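Local coordinates for protein small COPII coat GTPase SAR1 (PDB 6VS4) that belongs to the ADP-ribosylation factor family of small P-loop GTPases and probably serves as the small GTPase of the COPII coat, at residues A[50-55]-A[111-116]. Numbering follows the deposited sequence.
Sequences AGKTTL and VFIVDV. With MG (magnesium ion), chain E; GDP (guanosine-5'-diphosphate), chain D.
I113 projects from its strand toward the phosphate-binding loop and the first turn of the following helix, and its two branches diverge, one to the loop at A50, the other to the helix at K52 and L55. The CG2 methyl, anti to the backbone N, lies 3.4 Å from A50 O and also faces A50 CB. The other branch carries CD1 to K52 CA and the foot of the K52 side chain, and to L55 CD2 at 3.8 Å, the L55 and I113 chains crossing at a slant. L55, with CG anti to the backbone N (chi1 173°), extends toward the strand so that its CD2 meets V111 CG1 tip to tip at 4.1 Å. A50 CA lies 4.2 Å from D115 CB. The side facing away from the strand is polar and holds GDP. G51, at the N-cap with a positive phi (114°) that favours glycine, and K52 give their N-H groups to GDP O3B, the K52 bond being nearly straight (166°). T53 N donates to GDP O2B, and T54 to GDP O2A through both N and OG1. The magnesium ion takes T53 OG1 at 2.1 Å, GDP O2B and two waters. These features fit a Walker A motif. K52 NZ forms a salt bridge with D89, A50 O accepts from N146 ND2, D115 OD1 accepts from H117 N and OD2 makes a salt bridge with K147. Strand 109-115 runs between parallel strands 40-47 and 141-146; helix 52-59 packs on one face of this sheet, while F112 and V114 meet helix 122-135 on the other.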
loop_
_atom_site.group_PDB
_atom_site.type_symbol
_atom_site.label_atom_id
_atom_site.label_comp_id
_atom_site.label_asym_id
_atom_site.label_seq_id
_atom_site.Cartn_x
_atom_site.Cartn_y
_atom_site.Cartn_z
ATOM N N ALA A 50 -12.856 3.738 31.738
ATOM C CA ALA A 50 -13.904 3.526 30.743
ATOM C C ALA A 50 -13.391 3.616 29.306
ATOM O O ALA A 50 -14.011 3.043 28.402
ATOM C CB ALA A 50 -15.037 4.534 30.949
ATOM N N GLY A 51 -12.279 4.299 29.081
ATOM C CA GLY A 51 -11.721 4.472 27.761
ATOM C C GLY A 51 -11.726 5.900 27.239
ATOM O O GLY A 51 -11.646 6.086 26.018
ATOM N N LYS A 52 -11.808 6.900 28.121
ATOM C CA LYS A 52 -11.898 8.291 27.691
ATOM C C LYS A 52 -10.590 8.763 27.073
ATOM O O LYS A 52 -10.578 9.309 25.965
ATOM C CB LYS A 52 -12.259 9.185 28.879
ATOM C CG LYS A 52 -13.668 9.020 29.405
ATOM C CD LYS A 52 -13.855 9.867 30.653
ATOM C CE LYS A 52 -13.736 9.008 31.895
ATOM N NZ LYS A 52 -12.410 8.367 32.077
ATOM N N THR A 53 -9.484 8.579 27.796
ATOM C CA THR A 53 -8.177 8.988 27.294
ATOM C C THR A 53 -7.831 8.249 26.007
ATOM O O THR A 53 -7.236 8.826 25.088
ATOM C CB THR A 53 -7.115 8.740 28.365
ATOM O OG1 THR A 53 -7.357 9.597 29.487
ATOM C CG2 THR A 53 -5.726 9.003 27.817
ATOM N N THR A 54 -8.225 6.977 25.918
ATOM C CA THR A 54 -8.002 6.199 24.704
ATOM C C THR A 54 -8.731 6.813 23.515
ATOM O O THR A 54 -8.166 6.922 22.421
ATOM C CB THR A 54 -8.454 4.753 24.927
ATOM O OG1 THR A 54 -7.711 4.180 26.012
ATOM C CG2 THR A 54 -8.234 3.921 23.681
ATOM N N LEU A 55 -9.984 7.231 23.714
ATOM C CA LEU A 55 -10.752 7.823 22.625
ATOM C C LEU A 55 -10.142 9.141 22.168
ATOM O O LEU A 55 -10.013 9.386 20.960
ATOM C CB LEU A 55 -12.206 8.035 23.051
ATOM C CG LEU A 55 -13.063 8.805 22.035
ATOM C CD1 LEU A 55 -13.073 8.120 20.665
ATOM C CD2 LEU A 55 -14.479 8.987 22.556
ATOM N N VAL A 111 -19.826 13.468 25.557
ATOM C CA VAL A 111 -19.567 12.077 25.223
ATOM C C VAL A 111 -19.404 11.329 26.541
ATOM O O VAL A 111 -18.424 11.533 27.268
ATOM C CB VAL A 111 -18.334 11.935 24.321
ATOM C CG1 VAL A 111 -18.060 10.482 23.990
ATOM C CG2 VAL A 111 -18.544 12.732 23.061
ATOM N N PHE A 112 -20.372 10.478 26.862
ATOM C CA PHE A 112 -20.363 9.699 28.090
ATOM C C PHE A 112 -20.011 8.256 27.749
ATOM O O PHE A 112 -20.688 7.628 26.926
ATOM C CB PHE A 112 -21.718 9.773 28.795
ATOM C CG PHE A 112 -21.701 9.217 30.189
ATOM C CD1 PHE A 112 -21.900 7.865 30.415
ATOM C CD2 PHE A 112 -21.482 10.044 31.278
ATOM C CE1 PHE A 112 -21.884 7.349 31.709
ATOM C CE2 PHE A 112 -21.463 9.534 32.573
ATOM C CZ PHE A 112 -21.665 8.187 32.787
ATOM N N ILE A 113 -18.951 7.738 28.371
ATOM C CA ILE A 113 -18.384 6.437 28.031
ATOM C C ILE A 113 -18.569 5.473 29.196
ATOM O O ILE A 113 -18.271 5.816 30.348
ATOM C CB ILE A 113 -16.899 6.568 27.660
ATOM C CG1 ILE A 113 -16.741 7.588 26.528
ATOM C CG2 ILE A 113 -16.350 5.226 27.240
ATOM C CD1 ILE A 113 -15.323 7.706 25.986
ATOM N N VAL A 114 -19.029 4.257 28.892
ATOM C CA VAL A 114 -19.261 3.213 29.885
ATOM C C VAL A 114 -18.481 1.963 29.494
ATOM O O VAL A 114 -18.501 1.546 28.331
ATOM C CB VAL A 114 -20.764 2.884 30.017
ATOM C CG1 VAL A 114 -20.990 1.721 31.001
ATOM C CG2 VAL A 114 -21.551 4.107 30.432
ATOM N N ASP A 115 -17.817 1.350 30.476
ATOM C CA ASP A 115 -17.194 0.039 30.303
ATOM C C ASP A 115 -18.256 -1.028 30.576
ATOM O O ASP A 115 -18.617 -1.274 31.730
ATOM C CB ASP A 115 -15.997 -0.105 31.242
ATOM C CG ASP A 115 -15.266 -1.446 31.095
ATOM O OD1 ASP A 115 -15.791 -2.372 30.438
ATOM O OD2 ASP A 115 -14.157 -1.577 31.661
ATOM N N VAL A 116 -18.739 -1.680 29.515
ATOM C CA VAL A 116 -19.807 -2.661 29.662
ATOM C C VAL A 116 -19.324 -3.922 30.361
ATOM O O VAL A 116 -20.143 -4.712 30.842
ATOM C CB VAL A 116 -20.421 -3.013 28.294
ATOM C CG1 VAL A 116 -20.862 -1.756 27.571
ATOM C CG2 VAL A 116 -19.422 -3.798 27.440
HETATM MG MG MG E . -7.792 9.349 31.557
HETATM P PB GDP D . -9.876 6.468 31.297
HETATM O O1B GDP D . -9.654 6.337 32.815
HETATM O O2B GDP D . -9.107 7.611 30.703
HETATM O O3B GDP D . -11.384 6.527 31.041
HETATM O O3A GDP D . -9.405 5.102 30.637
HETATM P PA GDP D . -8.352 4.726 29.512
HETATM O O1A GDP D . -6.972 4.891 30.126
HETATM O O2A GDP D . -8.608 5.467 28.260
HETATM O "O5'" GDP D . -8.556 3.158 29.294
HETATM C "C5'" GDP D . -8.300 2.160 30.304
HETATM C "C4'" GDP D . -7.950 0.853 29.638
HETATM O "O4'" GDP D . -9.081 0.386 28.868
HETATM C "C3'" GDP D . -6.753 0.900 28.680
HETATM O "O3'" GDP D . -5.844 -0.166 28.925
HETATM C "C2'" GDP D . -7.401 0.783 27.297
HETATM O "O2'" GDP D . -6.541 0.119 26.381
HETATM C "C1'" GDP D . -8.611 -0.086 27.622
HETATM N N9 GDP D . -9.704 0.005 26.642
HETATM C C8 GDP D . -10.315 1.132 26.157
HETATM N N7 GDP D . -11.253 0.872 25.276
HETATM C C5 GDP D . -11.253 -0.510 25.171
HETATM C C6 GDP D . -12.019 -1.400 24.343
HETATM O O6 GDP D . -12.915 -1.101 23.557
HETATM N N1 GDP D . -11.667 -2.720 24.532
HETATM C C2 GDP D . -10.722 -3.164 25.418
HETATM N N2 GDP D . -10.520 -4.482 25.477
HETATM N N3 GDP D . -10.011 -2.355 26.198
HETATM C C4 GDP D . -10.311 -1.055 26.015
HETATM O O HOH W 1 -9.599 10.126 31.688
HETATM O O HOH W 2 -6.847 7.590 31.303
#